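Long-range contact in cellulase (Uncultured bacterium, PDB 6XSO), which probably hydrolyses internal beta-1,4 linkages of cellulose and related plant polysaccharides as a broad-specificity GH5_4 endoglucanase: residues Y164-D178 against N223-A236. Numbering follows the deposited sequence.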
# COMPACT_ATOMS: atom_id res chain seq x y z
N TYR A 164 -16.50 5.33 9.21
CA TYR A 164 -15.90 6.29 8.30
C TYR A 164 -16.53 6.16 6.92
O TYR A 164 -16.97 5.07 6.51
CB TYR A 164 -14.40 6.04 8.18
CG TYR A 164 -13.63 6.52 9.38
CD1 TYR A 164 -13.60 5.77 10.54
CD2 TYR A 164 -12.96 7.73 9.36
CE1 TYR A 164 -12.91 6.20 11.66
CE2 TYR A 164 -12.26 8.18 10.48
CZ TYR A 164 -12.23 7.41 11.62
OH TYR A 164 -11.56 7.81 12.75
N GLY A 165 -16.60 7.28 6.20
CA GLY A 165 -17.07 7.28 4.83
C GLY A 165 -16.04 6.78 3.85
O GLY A 165 -15.05 6.14 4.21
N ASP A 166 -16.28 7.06 2.57
CA ASP A 166 -15.54 6.38 1.51
C ASP A 166 -14.14 6.93 1.28
O ASP A 166 -13.40 6.35 0.48
CB ASP A 166 -16.36 6.27 0.20
CG ASP A 166 -16.55 7.58 -0.53
OD1 ASP A 166 -16.08 8.64 -0.06
OD2 ASP A 166 -17.18 7.54 -1.62
N LYS A 167 -13.71 7.94 2.04
CA LYS A 167 -12.32 8.38 1.94
C LYS A 167 -11.36 7.39 2.60
O LYS A 167 -10.16 7.44 2.30
CB LYS A 167 -12.16 9.75 2.59
CG LYS A 167 -12.78 10.89 1.80
CD LYS A 167 -12.06 11.12 0.49
CE LYS A 167 -12.45 12.47 -0.15
NZ LYS A 167 -13.81 12.43 -0.73
N VAL A 168 -11.86 6.48 3.43
CA VAL A 168 -11.02 5.49 4.10
C VAL A 168 -11.13 4.16 3.36
O VAL A 168 -12.23 3.61 3.23
CB VAL A 168 -11.37 5.33 5.59
CG1 VAL A 168 -10.54 4.21 6.21
CG2 VAL A 168 -11.13 6.64 6.34
N LEU A 169 -9.99 3.65 2.92
CA LEU A 169 -9.87 2.37 2.24
C LEU A 169 -8.98 1.44 3.05
O LEU A 169 -8.10 1.90 3.79
CB LEU A 169 -9.25 2.51 0.83
CG LEU A 169 -10.15 3.09 -0.26
CD1 LEU A 169 -10.16 4.62 -0.19
CD2 LEU A 169 -9.73 2.64 -1.65
N PHE A 170 -9.21 0.13 2.93
CA PHE A 170 -8.38 -0.87 3.58
C PHE A 170 -7.61 -1.68 2.54
O PHE A 170 -8.14 -2.01 1.48
CB PHE A 170 -9.22 -1.89 4.36
CG PHE A 170 -10.15 -1.31 5.41
CD1 PHE A 170 -9.91 -0.09 6.04
CD2 PHE A 170 -11.28 -2.04 5.79
CE1 PHE A 170 -10.79 0.38 7.01
CE2 PHE A 170 -12.15 -1.57 6.75
CZ PHE A 170 -11.91 -0.36 7.36
N GLU A 171 -6.36 -2.04 2.87
CA GLU A 171 -5.49 -2.83 2.02
C GLU A 171 -5.08 -4.11 2.74
O GLU A 171 -4.56 -4.06 3.86
CB GLU A 171 -4.26 -2.02 1.62
CG GLU A 171 -3.08 -2.79 1.06
CD GLU A 171 -1.81 -1.95 1.05
OE1 GLU A 171 -1.93 -0.71 0.98
OE2 GLU A 171 -0.70 -2.53 1.11
N SER A 172 -5.28 -5.24 2.07
CA SER A 172 -5.25 -6.56 2.70
C SER A 172 -3.93 -6.90 3.39
O SER A 172 -3.93 -7.46 4.49
CB SER A 172 -5.56 -7.60 1.61
OG SER A 172 -4.63 -7.53 0.52
N TYR A 173 -2.81 -6.66 2.72
CA TYR A 173 -1.46 -7.09 3.16
C TYR A 173 -0.50 -6.39 2.20
O TYR A 173 -0.87 -6.06 1.07
CB TYR A 173 -1.25 -8.65 3.18
CG TYR A 173 -1.78 -9.28 1.91
CD1 TYR A 173 -1.10 -9.10 0.72
CD2 TYR A 173 -2.99 -9.96 1.89
CE1 TYR A 173 -1.60 -9.57 -0.46
CE2 TYR A 173 -3.52 -10.42 0.71
CZ TYR A 173 -2.83 -10.19 -0.46
OH TYR A 173 -3.37 -10.63 -1.63
N ASN A 174 0.74 -6.19 2.65
CA ASN A 174 1.69 -5.38 1.90
C ASN A 174 2.48 -6.14 0.84
O ASN A 174 2.12 -6.10 -0.35
CB ASN A 174 2.63 -4.67 2.90
CG ASN A 174 3.68 -3.85 2.21
OD1 ASN A 174 3.37 -3.11 1.27
ND2 ASN A 174 4.94 -3.96 2.67
N GLU A 175 3.56 -6.82 1.23
CA GLU A 175 4.48 -7.50 0.30
C GLU A 175 4.65 -8.93 0.82
O GLU A 175 5.63 -9.25 1.50
CB GLU A 175 5.82 -6.74 0.17
CG GLU A 175 5.68 -5.46 -0.64
CD GLU A 175 6.95 -4.67 -0.79
OE1 GLU A 175 7.95 -4.96 -0.12
OE2 GLU A 175 6.95 -3.73 -1.61
N MET A 176 3.67 -9.77 0.53
CA MET A 176 3.67 -11.14 1.05
C MET A 176 4.54 -12.01 0.15
O MET A 176 4.34 -12.06 -1.07
CB MET A 176 2.24 -11.69 1.08
CG MET A 176 2.12 -12.88 2.00
SD MET A 176 0.60 -13.82 1.87
CE MET A 176 -0.67 -12.56 1.98
N LEU A 177 5.48 -12.73 0.76
CA LEU A 177 6.45 -13.56 0.06
C LEU A 177 6.28 -15.02 0.48
O LEU A 177 5.69 -15.32 1.52
CB LEU A 177 7.88 -13.12 0.38
CG LEU A 177 8.19 -11.63 0.29
CD1 LEU A 177 9.65 -11.35 0.61
CD2 LEU A 177 7.81 -11.06 -1.07
N ASP A 178 6.83 -15.92 -0.34
CA ASP A 178 6.86 -17.34 -0.02
C ASP A 178 7.86 -17.58 1.10
O ASP A 178 8.50 -16.66 1.62
CB ASP A 178 7.13 -18.16 -1.29
CG ASP A 178 8.51 -17.91 -1.88
OD1 ASP A 178 9.41 -17.43 -1.16
OD2 ASP A 178 8.70 -18.21 -3.08
N ASN A 223 -21.30 0.19 6.68
CA ASN A 223 -20.54 0.78 5.59
C ASN A 223 -19.50 -0.18 5.03
O ASN A 223 -19.08 -0.02 3.88
CB ASN A 223 -19.80 2.04 6.06
CG ASN A 223 -20.73 3.23 6.27
OD1 ASN A 223 -21.88 3.22 5.82
ND2 ASN A 223 -20.23 4.26 6.94
N ASN A 224 -19.06 -1.14 5.82
CA ASN A 224 -17.99 -2.02 5.36
C ASN A 224 -18.47 -2.97 4.27
O ASN A 224 -17.64 -3.63 3.64
CB ASN A 224 -17.36 -2.76 6.54
CG ASN A 224 -16.48 -1.85 7.40
OD1 ASN A 224 -15.97 -0.81 6.94
ND2 ASN A 224 -16.33 -2.20 8.67
N VAL A 225 -19.78 -3.04 4.03
CA VAL A 225 -20.29 -3.81 2.90
C VAL A 225 -19.96 -3.13 1.57
O VAL A 225 -19.87 -3.81 0.54
CB VAL A 225 -21.81 -3.99 3.07
CG1 VAL A 225 -22.41 -4.61 1.83
CG2 VAL A 225 -22.10 -4.85 4.31
N ARG A 226 -19.77 -1.81 1.58
CA ARG A 226 -19.53 -1.05 0.36
C ARG A 226 -18.19 -0.34 0.35
O ARG A 226 -17.85 0.29 -0.67
CB ARG A 226 -20.65 -0.02 0.15
CG ARG A 226 -22.04 -0.59 0.01
CD ARG A 226 -23.08 0.54 0.04
NE ARG A 226 -23.12 1.23 1.33
CZ ARG A 226 -23.36 2.53 1.50
NH1 ARG A 226 -23.58 3.32 0.45
NH2 ARG A 226 -23.38 3.05 2.72
N ARG A 227 -17.42 -0.40 1.43
CA ARG A 227 -16.13 0.28 1.46
C ARG A 227 -15.23 -0.23 0.34
O ARG A 227 -15.26 -1.41 -0.03
CB ARG A 227 -15.45 0.07 2.82
CG ARG A 227 -14.16 0.86 2.98
CD ARG A 227 -13.56 0.76 4.38
NE ARG A 227 -14.59 1.07 5.38
CZ ARG A 227 -15.07 2.29 5.63
NH1 ARG A 227 -14.60 3.36 5.00
NH2 ARG A 227 -16.04 2.42 6.52
N ASN A 228 -14.43 0.67 -0.22
CA ASN A 228 -13.48 0.28 -1.25
C ASN A 228 -12.28 -0.39 -0.61
O ASN A 228 -11.64 0.18 0.28
CB ASN A 228 -13.16 1.50 -2.08
CG ASN A 228 -14.33 1.90 -2.93
OD1 ASN A 228 -14.97 1.05 -3.54
ND2 ASN A 228 -14.65 3.19 -2.95
N LEU A 229 -12.01 -1.62 -1.05
CA LEU A 229 -10.98 -2.47 -0.49
C LEU A 229 -9.95 -2.80 -1.56
O LEU A 229 -10.22 -2.76 -2.76
CB LEU A 229 -11.58 -3.78 0.03
CG LEU A 229 -12.78 -3.68 0.97
CD1 LEU A 229 -13.26 -5.04 1.38
CD2 LEU A 229 -12.38 -2.87 2.18
N ILE A 230 -8.74 -3.11 -1.11
CA ILE A 230 -7.59 -3.25 -1.99
C ILE A 230 -6.89 -4.56 -1.65
O ILE A 230 -6.63 -4.83 -0.47
CB ILE A 230 -6.60 -2.09 -1.80
CG1 ILE A 230 -7.27 -0.73 -1.97
CG2 ILE A 230 -5.40 -2.24 -2.72
CD1 ILE A 230 -6.51 0.36 -1.24
N VAL A 231 -6.60 -5.37 -2.67
CA VAL A 231 -5.84 -6.61 -2.50
C VAL A 231 -4.55 -6.49 -3.31
O VAL A 231 -4.56 -5.94 -4.43
CB VAL A 231 -6.64 -7.88 -2.87
CG1 VAL A 231 -7.80 -8.05 -1.92
CG2 VAL A 231 -7.11 -7.83 -4.30
N ASN A 232 -3.44 -6.98 -2.75
CA ASN A 232 -2.13 -6.85 -3.37
C ASN A 232 -1.71 -8.16 -4.05
O ASN A 232 -2.09 -9.27 -3.65
CB ASN A 232 -1.07 -6.43 -2.35
CG ASN A 232 -1.28 -5.02 -1.83
OD1 ASN A 232 -2.37 -4.47 -1.89
ND2 ASN A 232 -0.21 -4.43 -1.30
N THR A 233 -0.92 -8.02 -5.10
CA THR A 233 -0.35 -9.20 -5.73
C THR A 233 0.74 -9.79 -4.83
O THR A 233 1.24 -9.13 -3.90
CB THR A 233 0.30 -8.80 -7.04
OG1 THR A 233 1.24 -7.76 -6.78
CG2 THR A 233 -0.73 -8.31 -8.05
N TYR A 234 1.13 -11.03 -5.13
CA TYR A 234 2.33 -11.64 -4.58
C TYR A 234 3.47 -10.63 -4.59
O TYR A 234 3.81 -10.09 -5.64
CB TYR A 234 2.75 -12.91 -5.41
CG TYR A 234 4.02 -13.50 -4.85
CD1 TYR A 234 5.25 -13.06 -5.26
CD2 TYR A 234 3.97 -14.45 -3.83
CE1 TYR A 234 6.42 -13.54 -4.67
CE2 TYR A 234 5.12 -14.92 -3.25
CZ TYR A 234 6.34 -14.46 -3.67
OH TYR A 234 7.47 -14.94 -3.06
N ALA A 235 4.07 -10.38 -3.42
CA ALA A 235 5.21 -9.48 -3.23
C ALA A 235 4.93 -8.02 -3.63
O ALA A 235 5.86 -7.20 -3.68
CB ALA A 235 6.48 -9.97 -3.94
N ALA A 236 3.66 -7.68 -3.89
CA ALA A 236 3.32 -6.44 -4.58
C ALA A 236 4.08 -6.32 -5.91
O ALA A 236 4.33 -5.22 -6.42
CB ALA A 236 3.49 -5.22 -3.67
O HOH W 1 -13.75 3.41 0.79
O HOH W 2 -13.68 5.69 -2.06
O HOH W 3 1.64 -8.77 -1.17
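R227 leaves its backbone with CG anti to N (chi1 -174°) and bends at chi3, a course that lays CD over the F170 ring and carries the guanidinium into the turn formed by G165 to V168. CD stands 3.6 Å from the F170 ring centroid, 13° off the normal, a CH-pi contact over the face. Beyond it three backbone carbonyls lie at the guanidinium edge: NH2 donates to Y164 O at 2.8 Å, while NH1 is shared between G165 O and V168 O. N224 OD1 takes both NE and NH2 side-on, fixing the group's rotation. With alanine in place of R227, the link from Y164 O, G165 O and V168 O to N224 OD1 would probably be lost, and the F170 face would lose its CH-pi partner.

Past this end the backbones pair in parallel, as I230 N to F170 O (2.9 Å) and S172 N to I230 O demonstrate; the strand axes approach to 4.7 Å. The N232 amide then bridges two acceptors through ND2: N174 O, met on a lone pair in the carbonyl plane at 3.0 Å, and E171 OE2, approached from above the carboxylate plane. R80 forms a salt bridge with the same E171 oxygen and also bonds N174 OD1. Y173 OH reaches N232 O at 2.8 Å, its ring held between S172 OG on one face and M176 CE on the other. Farther along, Y234 OH receives D178 N nearly straight (164°).

Strands 168-171 and 229-232, joined through helix 196-219, thus form adjacent staves in a beta-alpha-beta crossover of the eight-stranded TIM barrel of family 5 glycoside hydrolases.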